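Local coordinates for sporozoite surface protein 2 (Plasmodium vivax, PDB 4HQN), which probably serves as a surface adhesion protein of the malaria sporozoite, binding a divalent metal ion through its von Willebrand factor type A domain, at residues 22-27 with 129-134; 63-68 with 101-106. The protein carries 4 engineered substitutions. One frame throughout, in Å; residues are numbered along the deposited sequence.

Interaction 1: residues 22-27 with 129-134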
loop_
_atom_site.group_PDB
_atom_site.type_symbol
_atom_site.label_atom_id
_atom_site.label_comp_id
_atom_site.label_asym_id
_atom_site.label_seq_id
_atom_site.Cartn_x
_atom_site.Cartn_y
_atom_site.Cartn_z
ATOM N N TYR A 22 -2.660 -0.767 -5.776
ATOM C CA TYR A 22 -2.813 -1.807 -6.791
ATOM C C TYR A 22 -4.080 -1.547 -7.592
ATOM O O TYR A 22 -5.196 -1.671 -7.081
ATOM C CB TYR A 22 -2.862 -3.197 -6.151
ATOM C CG TYR A 22 -1.747 -3.452 -5.155
ATOM C CD1 TYR A 22 -1.854 -3.002 -3.843
ATOM C CD2 TYR A 22 -0.604 -4.162 -5.515
ATOM C CE1 TYR A 22 -0.858 -3.231 -2.919
ATOM C CE2 TYR A 22 0.405 -4.400 -4.590
ATOM C CZ TYR A 22 0.268 -3.926 -3.291
ATOM O OH TYR A 22 1.254 -4.135 -2.343
ATOM N N LEU A 23 -3.891 -1.141 -8.839
ATOM C CA LEU A 23 -4.993 -0.810 -9.735
ATOM C C LEU A 23 -5.289 -2.053 -10.587
ATOM O O LEU A 23 -4.473 -2.452 -11.418
ATOM C CB LEU A 23 -4.618 0.383 -10.618
ATOM C CG LEU A 23 -5.667 0.866 -11.624
ATOM C CD1 LEU A 23 -6.985 1.177 -10.955
ATOM C CD2 LEU A 23 -5.154 2.083 -12.372
ATOM N N LEU A 24 -6.437 -2.679 -10.334
ATOM C CA LEU A 24 -6.852 -3.897 -11.041
ATOM C C LEU A 24 -7.967 -3.541 -12.002
ATOM O O LEU A 24 -9.074 -3.181 -11.592
ATOM C CB LEU A 24 -7.335 -4.977 -10.060
ATOM C CG LEU A 24 -6.438 -5.176 -8.844
ATOM C CD1 LEU A 24 -6.972 -6.308 -7.958
ATOM C CD2 LEU A 24 -4.982 -5.426 -9.249
ATOM N N VAL A 25 -7.651 -3.622 -13.289
ATOM C CA VAL A 25 -8.552 -3.162 -14.319
ATOM C C VAL A 25 -9.158 -4.337 -15.095
ATOM O O VAL A 25 -8.439 -5.154 -15.695
ATOM C CB VAL A 25 -7.810 -2.238 -15.312
ATOM C CG1 VAL A 25 -8.781 -1.694 -16.359
ATOM C CG2 VAL A 25 -7.097 -1.126 -14.561
ATOM N N ASP A 26 -10.484 -4.410 -15.081
ATOM C CA ASP A 26 -11.217 -5.439 -15.827
ATOM C C ASP A 26 -11.051 -5.204 -17.332
ATOM O O ASP A 26 -11.539 -4.211 -17.851
ATOM C CB ASP A 26 -12.707 -5.355 -15.465
ATOM C CG ASP A 26 -13.510 -6.558 -15.952
ATOM O OD1 ASP A 26 -13.157 -7.146 -16.996
ATOM O OD2 ASP A 26 -14.500 -6.908 -15.269
ATOM N N GLY A 27 -10.367 -6.105 -18.031
ATOM C CA GLY A 27 -10.233 -5.984 -19.469
ATOM C C GLY A 27 -10.994 -7.041 -20.270
ATOM O O GLY A 27 -10.633 -7.348 -21.411
ATOM N N VAL A 129 -6.110 -1.317 -2.769
ATOM C CA VAL A 129 -6.495 -1.925 -4.014
ATOM C C VAL A 129 -7.615 -1.095 -4.586
ATOM O O VAL A 129 -8.591 -0.798 -3.888
ATOM C CB VAL A 129 -7.028 -3.357 -3.795
ATOM C CG1 VAL A 129 -7.632 -3.892 -5.099
ATOM C CG2 VAL A 129 -5.917 -4.247 -3.306
ATOM N N ILE A 130 -7.468 -0.703 -5.842
ATOM C CA ILE A 130 -8.581 -0.128 -6.587
ATOM C C ILE A 130 -9.030 -1.140 -7.654
ATOM O O ILE A 130 -8.286 -1.453 -8.585
ATOM C CB ILE A 130 -8.207 1.225 -7.241
ATOM C CG1 ILE A 130 -7.871 2.268 -6.164
ATOM C CG2 ILE A 130 -9.338 1.695 -8.134
ATOM C CD1 ILE A 130 -7.346 3.599 -6.730
ATOM N N LEU A 131 -10.234 -1.683 -7.475
ATOM C CA LEU A 131 -10.779 -2.709 -8.362
ATOM C C LEU A 131 -11.777 -2.070 -9.308
ATOM O O LEU A 131 -12.822 -1.571 -8.891
ATOM C CB LEU A 131 -11.456 -3.819 -7.555
ATOM C CG LEU A 131 -12.098 -4.957 -8.357
ATOM C CD1 LEU A 131 -11.079 -5.802 -9.101
ATOM C CD2 LEU A 131 -12.925 -5.842 -7.435
ATOM N N MET A 132 -11.435 -2.073 -10.588
ATOM C CA MET A 132 -12.249 -1.421 -11.605
ATOM C C MET A 132 -12.873 -2.525 -12.459
ATOM O O MET A 132 -12.169 -3.187 -13.218
ATOM C CB MET A 132 -11.333 -0.511 -12.444
ATOM C CG MET A 132 -12.008 0.557 -13.251
ATOM S SD MET A 132 -10.820 1.734 -13.971
ATOM C CE MET A 132 -10.026 2.309 -12.499
ATOM N N THR A 133 -14.182 -2.728 -12.323
ATOM C CA THR A 133 -14.848 -3.893 -12.915
ATOM C C THR A 133 -16.349 -3.669 -13.143
ATOM O O THR A 133 -16.927 -2.743 -12.564
ATOM C CB THR A 133 -14.645 -5.154 -12.042
ATOM O OG1 THR A 133 -15.367 -6.244 -12.616
ATOM C CG2 THR A 133 -15.161 -4.928 -10.643
ATOM N N ASP A 134 -16.971 -4.480 -14.008
ATOM C CA ASP A 134 -18.440 -4.486 -14.101
ATOM C C ASP A 134 -19.065 -5.414 -13.046
ATOM O O ASP A 134 -20.288 -5.481 -12.890
ATOM C CB ASP A 134 -18.937 -4.853 -15.501
ATOM C CG ASP A 134 -18.506 -6.246 -15.942
ATOM O OD1 ASP A 134 -17.923 -6.999 -15.136
ATOM O OD2 ASP A 134 -18.733 -6.577 -17.120
#

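Interaction 2: residues 63-68 with 101-106. Engineered in segment 63-68: S67 (natural residue Asn). Engineered in segment 101-106: S104 (natural residue Asn). With MN (manganese (II) ion), chain E.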
loop_
_atom_site.group_PDB
_atom_site.type_symbol
_atom_site.label_atom_id
_atom_site.label_comp_id
_atom_site.label_asym_id
_atom_site.label_seq_id
_atom_site.Cartn_x
_atom_site.Cartn_y
_atom_site.Cartn_z
ATOM N N ASN A 63 -2.654 -4.000 -12.941
ATOM C CA ASN A 63 -2.901 -5.264 -13.591
ATOM C C ASN A 63 -4.144 -5.167 -14.449
ATOM O O ASN A 63 -5.141 -4.537 -14.059
ATOM C CB ASN A 63 -3.100 -6.366 -12.547
ATOM C CG ASN A 63 -3.015 -7.742 -13.147
ATOM O OD1 ASN A 63 -3.951 -8.202 -13.806
ATOM N ND2 ASN A 63 -1.879 -8.410 -12.944
ATOM N N LEU A 64 -4.087 -5.805 -15.608
ATOM C CA LEU A 64 -5.245 -5.908 -16.486
ATOM C C LEU A 64 -5.704 -7.360 -16.496
ATOM O O LEU A 64 -4.910 -8.274 -16.775
ATOM C CB LEU A 64 -4.858 -5.477 -17.889
ATOM C CG LEU A 64 -5.987 -5.503 -18.923
ATOM C CD1 LEU A 64 -6.964 -4.369 -18.649
ATOM C CD2 LEU A 64 -5.423 -5.404 -20.326
ATOM N N PHE A 65 -6.968 -7.588 -16.165
ATOM C CA PHE A 65 -7.447 -8.959 -16.084
ATOM C C PHE A 65 -8.592 -9.256 -17.038
ATOM O O PHE A 65 -9.591 -8.532 -17.099
ATOM C CB PHE A 65 -7.778 -9.385 -14.644
ATOM C CG PHE A 65 -8.921 -8.633 -14.014
ATOM C CD1 PHE A 65 -8.693 -7.462 -13.304
ATOM C CD2 PHE A 65 -10.216 -9.111 -14.110
ATOM C CE1 PHE A 65 -9.748 -6.768 -12.700
ATOM C CE2 PHE A 65 -11.282 -8.434 -13.504
ATOM C CZ PHE A 65 -11.041 -7.255 -12.801
ATOM N N GLY A 66 -8.394 -10.323 -17.804
ATOM C CA GLY A 66 -9.375 -10.827 -18.742
ATOM C C GLY A 66 -9.329 -12.335 -18.615
ATOM O O GLY A 66 -9.416 -12.867 -17.509
ATOM N N SER A 67 -9.193 -13.038 -19.727
ATOM C CA SER A 67 -9.029 -14.486 -19.658
ATOM C C SER A 67 -7.761 -14.765 -18.868
ATOM O O SER A 67 -7.683 -15.726 -18.123
ATOM C CB SER A 67 -8.902 -15.087 -21.056
ATOM O OG SER A 67 -10.080 -14.883 -21.800
ATOM N N TYR A 68 -6.753 -13.922 -19.062
ATOM C CA TYR A 68 -5.530 -14.009 -18.279
ATOM C C TYR A 68 -5.419 -12.751 -17.443
ATOM O O TYR A 68 -6.154 -11.770 -17.661
ATOM C CB TYR A 68 -4.308 -14.093 -19.191
ATOM C CG TYR A 68 -4.292 -15.214 -20.209
ATOM C CD1 TYR A 68 -5.035 -16.379 -20.023
ATOM C CD2 TYR A 68 -3.495 -15.114 -21.360
ATOM C CE1 TYR A 68 -5.002 -17.414 -20.973
ATOM C CE2 TYR A 68 -3.453 -16.135 -22.307
ATOM C CZ TYR A 68 -4.209 -17.278 -22.112
ATOM O OH TYR A 68 -4.156 -18.278 -23.060
ATOM N N GLY A 101 -12.751 -11.912 -23.800
ATOM C CA GLY A 101 -12.508 -13.069 -22.960
ATOM C C GLY A 101 -13.230 -13.059 -21.624
ATOM O O GLY A 101 -14.164 -12.284 -21.389
ATOM N N THR A 102 -12.785 -13.946 -20.746
ATOM C CA THR A 102 -13.433 -14.130 -19.460
ATOM C C THR A 102 -12.814 -13.155 -18.456
ATOM O O THR A 102 -12.126 -12.211 -18.853
ATOM C CB THR A 102 -13.386 -15.623 -19.010
ATOM O OG1 THR A 102 -12.051 -16.130 -19.115
ATOM C CG2 THR A 102 -14.297 -16.485 -19.902
ATOM N N THR A 103 -13.055 -13.364 -17.166
ATOM C CA THR A 103 -12.842 -12.311 -16.194
ATOM C C THR A 103 -12.123 -12.833 -14.948
ATOM O O THR A 103 -12.771 -13.178 -13.948
ATOM C CB THR A 103 -14.201 -11.687 -15.801
ATOM O OG1 THR A 103 -14.980 -11.445 -16.985
ATOM C CG2 THR A 103 -14.012 -10.366 -15.021
ATOM N N SER A 104 -10.789 -12.897 -15.024
ATOM C CA SER A 104 -9.952 -13.461 -13.949
ATOM C C SER A 104 -9.811 -12.553 -12.741
ATOM O O SER A 104 -8.688 -12.206 -12.353
ATOM C CB SER A 104 -8.541 -13.730 -14.460
ATOM O OG SER A 104 -8.496 -14.874 -15.273
ATOM N N MET A 105 -10.935 -12.180 -12.139
ATOM C CA MET A 105 -10.919 -11.240 -11.029
ATOM C C MET A 105 -10.218 -11.817 -9.795
ATOM O O MET A 105 -9.433 -11.126 -9.151
ATOM C CB MET A 105 -12.332 -10.791 -10.680
ATOM C CG MET A 105 -12.374 -9.704 -9.627
ATOM S SD MET A 105 -14.056 -9.312 -9.091
ATOM C CE MET A 105 -14.674 -8.610 -10.615
ATOM N N THR A 106 -10.489 -13.082 -9.483
ATOM C CA THR A 106 -9.862 -13.748 -8.347
ATOM C C THR A 106 -8.352 -13.813 -8.537
ATOM O O THR A 106 -7.588 -13.590 -7.606
ATOM C CB THR A 106 -10.410 -15.186 -8.142
ATOM O OG1 THR A 106 -11.803 -15.124 -7.840
ATOM C CG2 THR A 106 -9.687 -15.890 -7.001
HETATM MN MN MN E . -16.295 -9.856 -17.780
HETATM O O HOH W 1 -10.436 -16.748 -17.235
HETATM O O HOH W 2 -11.481 -18.020 -21.209
HETATM O O HOH W 3 -16.281 -10.995 -19.597
HETATM O O HOH W 4 -16.377 -8.511 -16.049
HETATM O O HOH W 5 -17.925 -11.073 -17.055
#

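Interaction 1: residues 22-27 with 129-134
T133 OG1 is gripped from two directions: it donates to D26 OD2 over 2.9 Å, meeting the anti lone pair of that oxygen, and accepts from the backbone N of G135. A threonine suits this place because its hydroxyl can give and receive at once. D26 reaches across with CG turned anti to its own N (chi1 -168°), and its other oxygen, OD1, is bonded to S28. D134 comes close as well, its OD1 3.4 Å from D26 OD2, with the two carboxylate planes nearly perpendicular at 82°. D134 is held by S30 OG and the N of V136, and the nearby manganese ion probably eases the repulsion. These acids, with S28 and S30, belong to the metal ion-dependent adhesion site (MIDAS) at the C-terminal ends of the parallel strands of the central, mixed sheet in the Rossmann-like vWA fold. Behind the site, strands 22-26 and 129-133 are paired by four backbone bonds: I130 N to Y22 O, L24 N to I130 O, M132 N to L24 O and D26 N to M132 O. Branched and flexible apolar residues fill both faces. On one, L23 CD1 touches I130 CG2 (3.7 Å) and M132 CE (3.6 Å), the methionine bending at chi3 (-58°). On the other, L24 CD1 rests 3.8 Å from V129 CG1, and L131 CD1 lies 4.0 Å from L24 CB; helix 105-118 touches L24 and V129 there.

Interaction 2: residues 63-68 with 101-106
S104 N donates to G66 O over 2.8 Å, and the S104 hydroxyl stands beside the same loop, with OG 3.1 Å from both G66 O and S67 O, so that its single proton could serve either carbonyl. A second crossing bond runs from T102 N to S67 OG (3.1 Å); S67 and S104 are both engineered. The bonds join the loop after strand 58-65 to the MIDAS loop of the vWA domain, in which T103 OG1 binds the manganese ion at 2.2 Å. S28 and S30 supply further hydroxyl ligands, and three waters complete the shell. One of these waters donates to G101 O, a second-shell tie from the loop to the metal. G66 (phi -139°, psi -129°) and G101, with positive phi, take backbone shapes that favour glycine. Nearer the solvent, another water donates to S67 O and bonds T102 OG1, bridging the segments. Inward, F65 offers a broad apolar surface. M105 CA makes an off-centre CH-pi contact, 4.2 Å from the ring centroid, while M105 CB packs against CE2. A threonine does double duty at 103: chi1 of -46° sets OG1 beside its own N, toward the ion, and leaves the methyl anti to that N, so that T103 CG2 meets the edge of the ring, in its plane, 3.7 Å from F65 CE2.

After strand 7-14, which pairs with strand 208-215 in a separate small sheet, the chain enters the central sheet with strand 19-26, runs through helix 33-49 to strand 58-65, and turns into strand 69-73. After two more helices it returns at 101-106, where interaction 2 closes the smaller loop, against the end of strand 58-65. Helix 105-118 then leads into strand 126-133, and interaction 1 closes the larger loop, which wholly encloses the smaller. Strand 19-26 joins the two contacts, with strand 58-65 on one side and strand 126-133 on the other; F65 O probably accepts a hydrogen bond from G27 N. Together they bring loops at the C-terminal end of the sheet round the manganese ion.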